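Long-range contacts in polymerase X (Deinococcus radiodurans, PDB 2W9M), which probably catalyses template-directed DNA synthesis from deoxyribonucleoside triphosphates, and carries a zinc-binding PHP domain consistent with phosphoester hydrolysis: residues S162-L167 with L523-Y528; R328-T333 with V543-G548; H332-W337 with T361-R366; G455-R460 with R494-W499; I488-A493 with I513-H518. All blocks are in the same frame, centred on the assembly; numbering follows the deposited sequence.

Contact 1 of 5, residues S162-L167 with L523-Y528; sequences SLRAGL and LRDARY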
# COMPACT_ATOMS: atom_id res chain seq x y z
N SER A 162 3.13 -4.96 -8.73
CA SER A 162 2.24 -4.54 -7.66
C SER A 162 0.83 -4.44 -8.21
O SER A 162 0.64 -4.24 -9.41
CB SER A 162 2.68 -3.19 -7.07
OG SER A 162 2.44 -2.12 -7.96
N LEU A 163 -0.16 -4.58 -7.34
CA LEU A 163 -1.56 -4.46 -7.75
C LEU A 163 -1.81 -3.11 -8.41
O LEU A 163 -2.63 -3.00 -9.32
CB LEU A 163 -2.49 -4.63 -6.55
CG LEU A 163 -3.99 -4.46 -6.84
CD1 LEU A 163 -4.44 -5.42 -7.93
CD2 LEU A 163 -4.80 -4.66 -5.56
N ARG A 164 -1.09 -2.08 -7.95
CA ARG A 164 -1.26 -0.73 -8.47
C ARG A 164 -0.87 -0.63 -9.95
O ARG A 164 -1.65 -0.16 -10.77
CB ARG A 164 -0.46 0.28 -7.64
CG ARG A 164 -0.61 1.71 -8.12
CD ARG A 164 0.39 2.66 -7.46
NE ARG A 164 0.12 2.88 -6.05
CZ ARG A 164 0.90 2.47 -5.06
NH1 ARG A 164 2.02 1.81 -5.33
NH2 ARG A 164 0.57 2.72 -3.80
N ALA A 165 0.34 -1.08 -10.27
CA ALA A 165 0.83 -1.05 -11.65
C ALA A 165 -0.02 -1.90 -12.59
O ALA A 165 -0.40 -1.45 -13.67
CB ALA A 165 2.28 -1.49 -11.71
N GLY A 166 -0.32 -3.13 -12.18
CA GLY A 166 -1.13 -4.02 -12.99
C GLY A 166 -2.52 -3.47 -13.26
O GLY A 166 -3.04 -3.55 -14.37
N LEU A 167 -3.14 -2.89 -12.23
CA LEU A 167 -4.49 -2.36 -12.36
C LEU A 167 -4.51 -1.09 -13.20
O LEU A 167 -5.39 -0.90 -14.04
CB LEU A 167 -5.08 -2.09 -10.97
CG LEU A 167 -6.60 -1.92 -10.83
CD1 LEU A 167 -7.33 -2.93 -11.69
CD2 LEU A 167 -7.01 -2.07 -9.38
N LEU A 523 -4.52 9.29 -1.21
CA LEU A 523 -5.85 9.05 -0.66
C LEU A 523 -6.68 8.18 -1.59
O LEU A 523 -7.67 7.58 -1.17
CB LEU A 523 -6.57 10.37 -0.38
CG LEU A 523 -5.92 11.28 0.67
CD1 LEU A 523 -6.52 12.68 0.63
CD2 LEU A 523 -6.06 10.68 2.06
N ARG A 524 -6.26 8.10 -2.85
CA ARG A 524 -6.95 7.26 -3.83
C ARG A 524 -6.51 5.80 -3.72
O ARG A 524 -6.96 4.95 -4.49
CB ARG A 524 -6.72 7.77 -5.26
CG ARG A 524 -6.85 9.28 -5.42
CD ARG A 524 -7.11 9.66 -6.87
NE ARG A 524 -8.53 9.92 -7.12
CZ ARG A 524 -9.43 8.99 -7.42
NH1 ARG A 524 -9.08 7.71 -7.50
NH2 ARG A 524 -10.70 9.34 -7.62
N ASP A 525 -5.62 5.51 -2.78
CA ASP A 525 -5.18 4.14 -2.54
C ASP A 525 -6.25 3.35 -1.79
O ASP A 525 -6.24 2.12 -1.79
CB ASP A 525 -3.86 4.11 -1.77
CG ASP A 525 -2.67 4.48 -2.63
OD1 ASP A 525 -1.54 4.51 -2.11
OD2 ASP A 525 -2.87 4.75 -3.84
N ALA A 526 -7.18 4.07 -1.16
CA ALA A 526 -8.26 3.44 -0.40
C ALA A 526 -8.88 2.28 -1.18
O ALA A 526 -9.24 1.26 -0.61
CB ALA A 526 -9.32 4.46 -0.06
N ARG A 527 -8.97 2.47 -2.49
CA ARG A 527 -9.52 1.47 -3.40
C ARG A 527 -8.80 0.12 -3.34
O ARG A 527 -9.42 -0.92 -3.54
CB ARG A 527 -9.47 2.04 -4.82
CG ARG A 527 -9.24 1.06 -5.94
CD ARG A 527 -8.61 1.79 -7.12
NE ARG A 527 -9.05 1.26 -8.41
CZ ARG A 527 -8.51 1.60 -9.57
NH1 ARG A 527 -7.51 2.46 -9.61
NH2 ARG A 527 -8.97 1.07 -10.70
N TYR A 528 -7.50 0.13 -3.04
CA TYR A 528 -6.74 -1.11 -2.92
C TYR A 528 -6.99 -1.80 -1.58
O TYR A 528 -7.06 -3.02 -1.51
CB TYR A 528 -5.24 -0.85 -3.11
CG TYR A 528 -4.91 -0.14 -4.39
CD1 TYR A 528 -4.37 1.15 -4.38
CD2 TYR A 528 -5.14 -0.74 -5.62
CE1 TYR A 528 -4.08 1.81 -5.56
CE2 TYR A 528 -4.85 -0.09 -6.81
CZ TYR A 528 -4.31 1.19 -6.77
OH TYR A 528 -4.02 1.84 -7.95
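Tyr528 meets three side chains from the start of helix 163-176, and these van der Waals contacts form the body of the interface. Two are apolar: Leu163 brings CD2 to within 3.9 Å of Tyr528 CD2, crossing the ring at a slant, whereas Leu167 reaches its edge, with CD2 3.9 Å from Tyr528 CE2. The third is the aliphatic stem of Arg164, whose CG is 3.4 Å from Tyr528 OH; its guanidinium plane stands at 83° to the ring, so the two groups do not stack. Beyond the ring, Leu167 and Arg527 meet tip to tip, and Leu167 CD2 lies over one face of the guanidinium, toward its rim.

The polar part is one salt bridge. Arg164 NH2 donates to Asp525 OD1 at 3.2 Å; the carboxylate oxygen is near the guanidinium plane, but the donor approaches from 48° above the carboxylate. A bend at chi3 (-70°) turns NE toward this acid. An alanine at Arg164 would probably leave Asp525 without this charged mate and open a gap beside the Tyr528 hydroxyl.

At the start of the helix, Ser162 OG accepts from Ala165 N, an N-cap. The contact packs helix 163-176, within the polymerase X family region, against helix 526-535, which follows the last strand of the zinc-binding domain: a helix-to-helix junction between the polymerase and PHP parts of the chain.

Contact 2 of 5, residues R328-T333 with V543-G548; sequences RGMIHT and VVNSLG. With ZN (zinc ion), chain D.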
# COMPACT_ATOMS: atom_id res chain seq x y z
N ARG A 328 -16.04 7.31 5.34
CA ARG A 328 -16.26 8.70 5.70
C ARG A 328 -14.99 9.33 6.26
O ARG A 328 -14.62 10.45 5.91
CB ARG A 328 -17.40 8.83 6.70
CG ARG A 328 -18.75 8.39 6.17
CD ARG A 328 -19.87 8.80 7.12
NE ARG A 328 -21.19 8.35 6.67
CZ ARG A 328 -22.30 8.48 7.39
NH1 ARG A 328 -22.25 9.04 8.60
NH2 ARG A 328 -23.46 8.04 6.91
N GLY A 329 -14.31 8.59 7.14
CA GLY A 329 -13.11 9.10 7.77
C GLY A 329 -11.84 8.55 7.15
O GLY A 329 -11.65 7.33 7.09
N MET A 330 -10.98 9.44 6.68
CA MET A 330 -9.70 9.05 6.09
C MET A 330 -8.56 9.28 7.07
O MET A 330 -7.91 10.33 7.05
CB MET A 330 -9.45 9.81 4.79
CG MET A 330 -10.44 9.47 3.68
SD MET A 330 -10.00 7.99 2.75
CE MET A 330 -10.25 6.71 3.97
N ILE A 331 -8.31 8.30 7.93
CA ILE A 331 -7.33 8.48 9.00
C ILE A 331 -5.97 7.88 8.66
O ILE A 331 -5.82 7.17 7.67
CB ILE A 331 -7.84 7.90 10.34
CG1 ILE A 331 -7.93 6.38 10.27
CG2 ILE A 331 -9.17 8.53 10.73
CD1 ILE A 331 -8.34 5.73 11.59
N HIS A 332 -4.99 8.19 9.51
CA HIS A 332 -3.61 7.79 9.29
C HIS A 332 -3.07 8.34 7.96
O HIS A 332 -2.79 7.59 7.03
CB HIS A 332 -3.46 6.27 9.38
CG HIS A 332 -2.05 5.80 9.36
ND1 HIS A 332 -1.70 4.48 9.16
CD2 HIS A 332 -0.88 6.48 9.49
CE1 HIS A 332 -0.39 4.36 9.18
NE2 HIS A 332 0.14 5.56 9.38
N THR A 333 -2.93 9.66 7.89
CA THR A 333 -2.36 10.32 6.73
C THR A 333 -1.14 11.12 7.18
O THR A 333 -1.03 11.46 8.36
CB THR A 333 -3.36 11.27 6.08
OG1 THR A 333 -3.72 12.29 7.02
CG2 THR A 333 -4.62 10.52 5.65
N VAL A 543 -15.79 -1.83 9.83
CA VAL A 543 -14.77 -0.82 9.58
C VAL A 543 -15.10 0.52 10.24
O VAL A 543 -16.08 1.17 9.88
CB VAL A 543 -14.60 -0.60 8.06
CG1 VAL A 543 -13.58 0.50 7.79
CG2 VAL A 543 -14.20 -1.89 7.38
N VAL A 544 -14.27 0.95 11.19
CA VAL A 544 -14.49 2.22 11.89
C VAL A 544 -14.52 3.44 10.97
O VAL A 544 -15.16 4.44 11.30
CB VAL A 544 -13.44 2.48 12.98
CG1 VAL A 544 -13.52 1.42 14.06
CG2 VAL A 544 -12.05 2.52 12.37
N ASN A 545 -13.82 3.38 9.84
CA ASN A 545 -13.81 4.49 8.89
C ASN A 545 -15.21 4.87 8.40
O ASN A 545 -15.41 5.96 7.87
CB ASN A 545 -12.94 4.17 7.67
CG ASN A 545 -11.54 3.75 8.04
OD1 ASN A 545 -11.32 2.63 8.50
ND2 ASN A 545 -10.59 4.65 7.85
N SER A 546 -16.17 3.97 8.58
CA SER A 546 -17.53 4.19 8.08
C SER A 546 -18.32 5.12 9.00
O SER A 546 -19.42 5.54 8.67
CB SER A 546 -18.26 2.86 7.91
OG SER A 546 -18.60 2.30 9.17
N LEU A 547 -17.74 5.42 10.16
CA LEU A 547 -18.34 6.32 11.12
C LEU A 547 -18.07 7.77 10.74
O LEU A 547 -16.99 8.09 10.24
CB LEU A 547 -17.76 6.07 12.52
CG LEU A 547 -17.97 4.69 13.14
CD1 LEU A 547 -17.34 4.62 14.53
CD2 LEU A 547 -19.46 4.35 13.21
N GLY A 548 -19.05 8.64 10.96
CA GLY A 548 -18.86 10.06 10.75
C GLY A 548 -17.92 10.61 11.81
O GLY A 548 -17.56 9.90 12.74
ZN ZN D . 2.18 5.90 8.46
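Gly329 and Asn545 make a polar, two-bond contact between the first strand of the parallel sheet, 329-333, and a short 3-10 segment, 544-546, in the loop leading to helix 549-561. Gly329 N donates to Asn545 O at 2.9 Å, nearly straight at 175°. In return, the Asn545 side chain gives ND2 to Gly329 O at 3.0 Å and 165°. That acceptor is close to the amide plane of Asn545, while the donor is tilted 21° from the carbonyl plane. The same residue therefore grips one glycine through both its backbone and its side chain.

Aliphatic carbons touching polar atoms flank these bonds. Ile331 CG1 comes to 4.0 Å from Asn545 ND2. Arg328 is extended from CG to NE and touches the backbone of 546-548, with CB 3.6 Å from Leu547 O and CD 3.6 Å from Ser546 O. Gly329 is hemmed in as well: a side chain here would point at the carbonyls of Asn545 and Leu547.

Three residues on from Gly329 the chain turns a corner at His332, a zinc ligand. The Asn545 amide is also used at the far end of the sheet, where ND2 bonds to Asn514 OD1 and OD1 accepts weakly from Ile513 N. Strands 329-333 and 511-514 are the outermost two of the seven, so one asparagine ties the first to the last, consistent with closure of the distorted beta-alpha barrel of PHP domains.

Contact 3 of 5, residues H332-W337 with T361-R366; sequences HTHSTW and TADHSR. With ZN (zinc ion), chain D; ZN (zinc ion), chain C.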
# COMPACT_ATOMS: atom_id res chain seq x y z
N HIS A 332 -4.99 8.19 9.51
CA HIS A 332 -3.61 7.79 9.29
C HIS A 332 -3.07 8.34 7.96
O HIS A 332 -2.79 7.59 7.03
CB HIS A 332 -3.46 6.27 9.38
CG HIS A 332 -2.05 5.80 9.36
ND1 HIS A 332 -1.70 4.48 9.16
CD2 HIS A 332 -0.88 6.48 9.49
CE1 HIS A 332 -0.39 4.36 9.18
NE2 HIS A 332 0.14 5.56 9.38
N THR A 333 -2.93 9.66 7.89
CA THR A 333 -2.36 10.32 6.73
C THR A 333 -1.14 11.12 7.18
O THR A 333 -1.03 11.46 8.36
CB THR A 333 -3.36 11.27 6.08
OG1 THR A 333 -3.72 12.29 7.02
CG2 THR A 333 -4.62 10.52 5.65
N HIS A 334 -0.23 11.42 6.26
CA HIS A 334 0.98 12.17 6.61
C HIS A 334 1.04 13.51 5.90
O HIS A 334 0.51 13.67 4.80
CB HIS A 334 2.24 11.34 6.33
CG HIS A 334 2.37 10.13 7.19
ND1 HIS A 334 3.20 10.09 8.29
CD2 HIS A 334 1.76 8.92 7.13
CE1 HIS A 334 3.10 8.90 8.87
NE2 HIS A 334 2.23 8.18 8.18
N SER A 335 1.69 14.48 6.54
CA SER A 335 1.78 15.83 6.01
C SER A 335 3.23 16.30 5.96
O SER A 335 4.15 15.57 6.32
CB SER A 335 0.98 16.80 6.88
OG SER A 335 1.65 17.05 8.11
N THR A 336 3.42 17.53 5.52
CA THR A 336 4.73 18.17 5.48
C THR A 336 5.42 18.20 6.85
O THR A 336 6.65 18.20 6.92
CB THR A 336 4.62 19.59 4.89
OG1 THR A 336 4.93 19.53 3.50
CG2 THR A 336 5.57 20.54 5.59
N TRP A 337 4.64 18.21 7.93
CA TRP A 337 5.19 18.15 9.29
C TRP A 337 6.11 16.95 9.49
O TRP A 337 7.07 17.01 10.25
CB TRP A 337 4.06 18.09 10.32
CG TRP A 337 3.35 19.39 10.50
CD1 TRP A 337 2.28 19.85 9.79
CD2 TRP A 337 3.65 20.40 11.47
NE1 TRP A 337 1.90 21.08 10.25
CE2 TRP A 337 2.73 21.45 11.28
CE3 TRP A 337 4.61 20.52 12.47
CZ2 TRP A 337 2.74 22.60 12.06
CZ3 TRP A 337 4.62 21.67 13.25
CH2 TRP A 337 3.69 22.69 13.03
N THR A 361 -5.25 13.09 10.89
CA THR A 361 -3.84 13.42 10.96
C THR A 361 -3.08 12.31 11.70
O THR A 361 -3.62 11.72 12.64
CB THR A 361 -3.65 14.76 11.71
OG1 THR A 361 -3.77 15.83 10.76
CG2 THR A 361 -2.30 14.82 12.40
N ALA A 362 -1.86 12.02 11.27
CA ALA A 362 -1.06 10.97 11.91
C ALA A 362 0.40 10.94 11.44
O ALA A 362 0.84 9.96 10.83
CB ALA A 362 -1.71 9.61 11.69
N ASP A 363 1.14 12.00 11.74
CA ASP A 363 2.55 12.07 11.38
C ASP A 363 3.41 11.28 12.36
O ASP A 363 2.96 10.96 13.46
CB ASP A 363 3.00 13.54 11.29
CG ASP A 363 2.50 14.23 10.03
OD1 ASP A 363 2.88 13.81 8.93
OD2 ASP A 363 1.71 15.20 10.15
N HIS A 364 4.64 10.94 11.96
CA HIS A 364 5.51 10.14 12.81
C HIS A 364 5.96 10.91 14.03
O HIS A 364 5.78 12.12 14.12
CB HIS A 364 6.75 9.67 12.05
CG HIS A 364 6.45 9.00 10.75
ND1 HIS A 364 6.22 7.65 10.65
CD2 HIS A 364 6.35 9.50 9.50
CE1 HIS A 364 5.98 7.34 9.39
NE2 HIS A 364 6.05 8.45 8.67
N SER A 365 6.59 10.19 14.96
CA SER A 365 7.05 10.78 16.21
C SER A 365 8.57 10.76 16.32
O SER A 365 9.25 10.10 15.53
CB SER A 365 6.44 10.01 17.38
OG SER A 365 6.57 8.62 17.19
N ARG A 366 9.09 11.51 17.29
CA ARG A 366 10.50 11.50 17.68
C ARG A 366 11.36 10.43 17.00
O ARG A 366 12.18 10.73 16.14
CB ARG A 366 10.60 11.28 19.20
CG ARG A 366 10.92 12.51 20.03
CD ARG A 366 12.42 12.60 20.32
NE ARG A 366 13.11 13.58 19.49
CZ ARG A 366 14.43 13.64 19.33
NH1 ARG A 366 15.21 12.75 19.93
NH2 ARG A 366 14.96 14.58 18.56
ZN ZN D . 2.18 5.90 8.46
ZN ZN C . 6.00 8.07 6.64
O HOH W 1 -0.73 14.21 8.92
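His334 and His364 form the tight side of this contact, an offset stack with ring centroids 4.2 Å apart and planes at 30°. His334 CE1 sits over the face of the His364 ring, displaced toward its rim. On the His334 ring, Ala362 O lies over one face and the zinc ion held by His364 NE2 lies over the opposite one, which leaves the imidazole sandwiched. NE2 of His334 and NE2 of His332 each bind the other zinc ion at 2.3 Å, so the rings are fixed by metal as well as by packing; Ala362 CB wedges against His332 CA at 3.6 Å.

Asp363 adds a polar anchor. Ser335 OG donates to Asp363 OD2 at 2.8 Å, on the syn side, and accepts from Trp337 N in an ST turn. Chi1 of 74° puts this OG between its own backbone N and carbonyl carbon, where it can reach both partners.

Looser links lie in the backbone and at the Trp337 end. The bond from Ala362 N to Thr333 O is weak, and a water bridges Thr333 O to Asp363 OD2, the latter link also weak. Trp337, partly exposed, touches Asp363 OD2 through CB at 3.7 Å while its ring leads off toward helix 376-391.

The whole belongs to a beta-alpha-beta crossover, strand 329-333, helix 344-353 and strand 358-364, whose ends carry the His-X-His pair and a further histidine of a PHP zinc cluster.

Contact 4 of 5, residues G455-R460 with R494-W499; sequences GHATGR and RLDLDW. With ZN (zinc ion), chain E.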
# COMPACT_ATOMS: atom_id res chain seq x y z
N GLY A 455 -1.08 0.07 13.50
CA GLY A 455 -0.68 0.29 12.11
C GLY A 455 -0.01 -0.92 11.47
O GLY A 455 0.64 -1.70 12.17
N HIS A 456 -0.16 -1.07 10.16
CA HIS A 456 0.40 -2.18 9.38
C HIS A 456 1.07 -3.28 10.22
O HIS A 456 2.30 -3.35 10.29
CB HIS A 456 1.38 -1.66 8.32
CG HIS A 456 2.29 -0.59 8.83
ND1 HIS A 456 3.38 -0.86 9.64
CD2 HIS A 456 2.28 0.75 8.66
CE1 HIS A 456 4.00 0.27 9.94
NE2 HIS A 456 3.34 1.26 9.36
N ALA A 457 0.26 -4.14 10.81
CA ALA A 457 0.72 -5.11 11.81
C ALA A 457 2.08 -5.78 11.55
O ALA A 457 2.90 -5.90 12.47
CB ALA A 457 -0.35 -6.18 12.04
N THR A 458 2.31 -6.19 10.32
CA THR A 458 3.42 -7.10 10.01
C THR A 458 4.70 -6.42 9.51
O THR A 458 5.78 -7.02 9.56
CB THR A 458 2.96 -8.16 9.00
OG1 THR A 458 2.31 -9.23 9.71
CG2 THR A 458 4.13 -8.71 8.20
N GLY A 459 4.59 -5.18 9.05
CA GLY A 459 5.74 -4.45 8.57
C GLY A 459 6.21 -4.89 7.19
O GLY A 459 7.22 -4.41 6.69
N ARG A 460 5.47 -5.81 6.59
CA ARG A 460 5.79 -6.31 5.26
C ARG A 460 5.79 -5.20 4.20
O ARG A 460 5.02 -4.24 4.30
CB ARG A 460 4.77 -7.39 4.87
CG ARG A 460 4.29 -7.28 3.44
CD ARG A 460 2.78 -7.44 3.34
NE ARG A 460 2.40 -8.80 3.01
CZ ARG A 460 1.22 -9.13 2.49
NH1 ARG A 460 0.32 -8.19 2.25
NH2 ARG A 460 0.95 -10.40 2.21
N ARG A 494 1.87 -2.30 0.92
CA ARG A 494 1.67 -2.92 2.22
C ARG A 494 0.54 -3.95 2.22
O ARG A 494 0.78 -5.14 2.42
CB ARG A 494 1.45 -1.86 3.30
CG ARG A 494 2.68 -1.02 3.57
CD ARG A 494 2.41 -0.00 4.67
NE ARG A 494 3.53 0.91 4.87
CZ ARG A 494 4.64 0.60 5.54
NH1 ARG A 494 4.78 -0.60 6.07
NH2 ARG A 494 5.60 1.50 5.67
N LEU A 495 -0.69 -3.48 1.98
CA LEU A 495 -1.87 -4.35 2.00
C LEU A 495 -1.78 -5.29 3.19
O LEU A 495 -1.78 -6.52 3.05
CB LEU A 495 -1.99 -5.11 0.68
CG LEU A 495 -2.02 -4.17 -0.53
CD1 LEU A 495 -2.30 -4.92 -1.81
CD2 LEU A 495 -3.05 -3.08 -0.33
N ASP A 496 -1.71 -4.69 4.37
CA ASP A 496 -1.37 -5.39 5.60
C ASP A 496 -2.04 -4.60 6.71
O ASP A 496 -1.83 -3.39 6.79
CB ASP A 496 0.16 -5.35 5.75
CG ASP A 496 0.64 -5.80 7.11
OD1 ASP A 496 1.75 -5.37 7.50
OD2 ASP A 496 -0.07 -6.57 7.79
N LEU A 497 -2.83 -5.23 7.58
CA LEU A 497 -3.05 -6.68 7.69
C LEU A 497 -3.48 -7.43 6.42
O LEU A 497 -4.35 -6.98 5.68
CB LEU A 497 -4.11 -6.91 8.77
CG LEU A 497 -4.36 -8.33 9.27
CD1 LEU A 497 -3.15 -8.83 10.06
CD2 LEU A 497 -5.63 -8.37 10.12
N ASP A 498 -2.86 -8.59 6.19
CA ASP A 498 -3.20 -9.43 5.04
C ASP A 498 -4.67 -9.82 5.09
O ASP A 498 -5.22 -10.07 6.16
CB ASP A 498 -2.32 -10.68 5.03
CG ASP A 498 -2.41 -11.44 3.72
OD1 ASP A 498 -2.75 -12.64 3.76
OD2 ASP A 498 -2.15 -10.84 2.65
N TRP A 499 -5.31 -9.89 3.92
CA TRP A 499 -6.74 -10.21 3.88
C TRP A 499 -7.02 -11.62 4.38
O TRP A 499 -8.11 -11.92 4.84
CB TRP A 499 -7.33 -10.00 2.48
CG TRP A 499 -6.84 -10.97 1.44
CD1 TRP A 499 -5.82 -10.77 0.56
CD2 TRP A 499 -7.35 -12.29 1.17
NE1 TRP A 499 -5.65 -11.88 -0.24
CE2 TRP A 499 -6.58 -12.82 0.12
CE3 TRP A 499 -8.37 -13.06 1.72
CZ2 TRP A 499 -6.80 -14.10 -0.39
CZ3 TRP A 499 -8.59 -14.32 1.21
CH2 TRP A 499 -7.81 -14.83 0.16
ZN ZN E . 3.90 3.63 9.30
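His456 and Asp496, their CA atoms 5.3 Å apart, meet where the type I turn from His456 to Gly459 faces an irregular loop with a cis peptide before Leu497. Asp496 points its carboxylate at the turn. OD1 accepts from Thr458 N at 3.0 Å through its syn lone pair, and more weakly from Gly459 N at 3.2 Å.

Arg494 lies flat on the His456 ring, planes 16° apart, with NH1 3.7 Å above the ring and over its centre. An extended chain from CG to NE carries it there. His456 NE2 binds zinc at 2.4 Å, a site completed by Glu401 and His428.

Arg460, its chain bent at chi2 and chi3, sets NH1 by the carbonyls of 494-495 and NH2 by Asp498. NH1 donates to Arg494 O at 3.1 Å, almost straight (166°) and in the carbonyl plane. NH2 makes a salt bridge to Asp498 OD2 at 3.2 Å, met from 63° above the carboxylate; Asp498 is also paired with Arg500. A leucine in place of Arg460 would probably leave Arg494 O without this donor and take from Asp498 one of its two arginine mates.

Metal on NE2 and guanidinium on the face together would restrain rotation of the His456 ring. The charge of Arg494, so close to zinc, is likely to be partly offset by nearby acids, among them Asp516, its long and weak ion partner.

Contact 5 of 5, residues I488-A493 with I513-H518; sequences INANAA and INTDAH. With ZN (zinc ion), chain D; ZN (zinc ion), chain C.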
# COMPACT_ATOMS: atom_id res chain seq x y z
N ILE A 488 -5.96 -2.21 8.18
CA ILE A 488 -5.70 -2.80 6.88
C ILE A 488 -5.13 -1.69 6.02
O ILE A 488 -5.87 -0.87 5.47
CB ILE A 488 -6.97 -3.37 6.24
CG1 ILE A 488 -7.52 -4.53 7.07
CG2 ILE A 488 -6.69 -3.82 4.81
CD1 ILE A 488 -8.84 -5.07 6.57
N ASN A 489 -3.80 -1.63 5.95
CA ASN A 489 -3.12 -0.53 5.29
C ASN A 489 -3.34 -0.61 3.79
O ASN A 489 -2.92 -1.56 3.13
CB ASN A 489 -1.63 -0.54 5.64
CG ASN A 489 -0.95 0.77 5.33
OD1 ASN A 489 -0.84 1.17 4.17
ND2 ASN A 489 -0.50 1.46 6.37
N ALA A 490 -4.02 0.40 3.25
CA ALA A 490 -4.43 0.41 1.85
C ALA A 490 -3.29 0.70 0.87
O ALA A 490 -3.45 0.51 -0.33
CB ALA A 490 -5.59 1.38 1.64
N ASN A 491 -2.15 1.18 1.36
CA ASN A 491 -1.01 1.43 0.48
C ASN A 491 -0.64 0.15 -0.26
O ASN A 491 -0.42 -0.89 0.37
CB ASN A 491 0.19 1.99 1.25
CG ASN A 491 1.38 2.30 0.35
OD1 ASN A 491 2.11 1.40 -0.07
ND2 ASN A 491 1.58 3.57 0.06
N ALA A 492 -0.58 0.22 -1.59
CA ALA A 492 -0.38 -0.95 -2.44
C ALA A 492 0.89 -1.76 -2.13
O ALA A 492 0.98 -2.93 -2.50
CB ALA A 492 -0.40 -0.55 -3.91
N ALA A 493 1.85 -1.14 -1.47
CA ALA A 493 3.09 -1.85 -1.12
C ALA A 493 2.98 -2.52 0.23
O ALA A 493 3.89 -3.24 0.65
CB ALA A 493 4.27 -0.91 -1.14
N ILE A 513 -9.60 0.68 7.42
CA ILE A 513 -8.98 0.74 6.10
C ILE A 513 -8.33 2.10 5.90
O ILE A 513 -8.99 3.08 5.57
CB ILE A 513 -10.00 0.48 4.98
CG1 ILE A 513 -10.74 -0.84 5.24
CG2 ILE A 513 -9.31 0.41 3.62
CD1 ILE A 513 -11.87 -1.11 4.26
N ASN A 514 -7.01 2.15 6.12
CA ASN A 514 -6.26 3.41 6.11
C ASN A 514 -5.27 3.48 4.96
O ASN A 514 -4.55 2.52 4.70
CB ASN A 514 -5.52 3.59 7.44
CG ASN A 514 -6.46 3.59 8.65
OD1 ASN A 514 -7.68 3.70 8.51
ND2 ASN A 514 -5.88 3.48 9.84
N THR A 515 -5.23 4.62 4.28
CA THR A 515 -4.40 4.79 3.09
C THR A 515 -2.92 5.01 3.42
O THR A 515 -2.04 4.68 2.61
CB THR A 515 -4.89 5.97 2.25
OG1 THR A 515 -4.86 7.16 3.04
CG2 THR A 515 -6.31 5.73 1.78
N ASP A 516 -2.64 5.57 4.59
CA ASP A 516 -1.28 5.94 4.96
C ASP A 516 -0.70 6.91 3.93
O ASP A 516 0.49 6.86 3.61
CB ASP A 516 -0.39 4.69 5.08
CG ASP A 516 0.84 4.93 5.93
OD1 ASP A 516 1.07 6.08 6.33
OD2 ASP A 516 1.57 3.95 6.21
N ALA A 517 -1.55 7.78 3.40
CA ALA A 517 -1.16 8.72 2.35
C ALA A 517 -0.04 9.68 2.77
O ALA A 517 -0.13 10.36 3.79
CB ALA A 517 -2.38 9.51 1.88
N HIS A 518 1.01 9.73 1.96
CA HIS A 518 2.09 10.69 2.17
C HIS A 518 1.98 11.85 1.18
O HIS A 518 2.82 12.74 1.15
CB HIS A 518 3.44 10.00 2.05
CG HIS A 518 3.80 9.17 3.25
ND1 HIS A 518 3.20 7.96 3.52
CD2 HIS A 518 4.68 9.39 4.25
CE1 HIS A 518 3.70 7.46 4.63
NE2 HIS A 518 4.60 8.31 5.10
ZN ZN D . 2.18 5.90 8.46
ZN ZN C . 6.00 8.07 6.64
O HOH W 2 -0.63 5.64 -0.06
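Asn489 lays its carboxamide obliquely across Asp516, the two planes 63° apart, and ND2 donates to Asp516 OD2 at 3.2 Å and 161°. The oxygen is met on its anti side, 32° out of the carboxylate plane. CG of Asn489, anti to its backbone N, is carried toward Asp516. Its amide is gripped further: OD1 accepts from Asn491 N at 3.1 Å in an Asx turn, and ND2 also bonds to Glu487. Since Asp516 OD1 binds zinc at 2.4 Å, Asn489 is placed as a second-shell residue and is likely to orient this ligand.

Next to this pair in the chain, the backbones are joined by a short bond from Ala490 N to Asn514 O, 2.6 Å, and a weak one from Asn514 N to Ile488 O. Ala490 CB packs on Thr515 CA at 3.9 Å and reaches Ile513 CG2 at 4.3 Å. A water accepts from Asn491 ND2 and donates to Thr515 O.

Strands 485-489 and 511-514 run parallel, linked through helix 499-505 in a beta-alpha-beta unit. Asn514 touches Ile331 of strand 329-333, while beyond the strand end Asn491 and Ala492 rest on Arg164 of helix 163-176, and Asn491 and Ala493 on Pro94 of helix 94-99.

Overall arrangement
Contacts 2, 3 and 5 converge on one zinc ion, bound by His332, His334, Glu401 and Asp516; contacts 3 and 5 also share a second through His364 and His518, and contact 4 supplies His456 to the third. The centres of contacts 3 and 5 are about 13 Å apart, yet a probable hydrogen bond joins His334 N to Ala517 O at 2.7 Å. Contact 4 lies about 9 Å from contact 5, centre to centre, and Asp496 O approaches Asn489 N at 2.8 Å. Contact 1 lies farther out: its centre is also about 9 Å from that of contact 5, but the side chain of Asp525 is about 11 Å from a bound zinc ion.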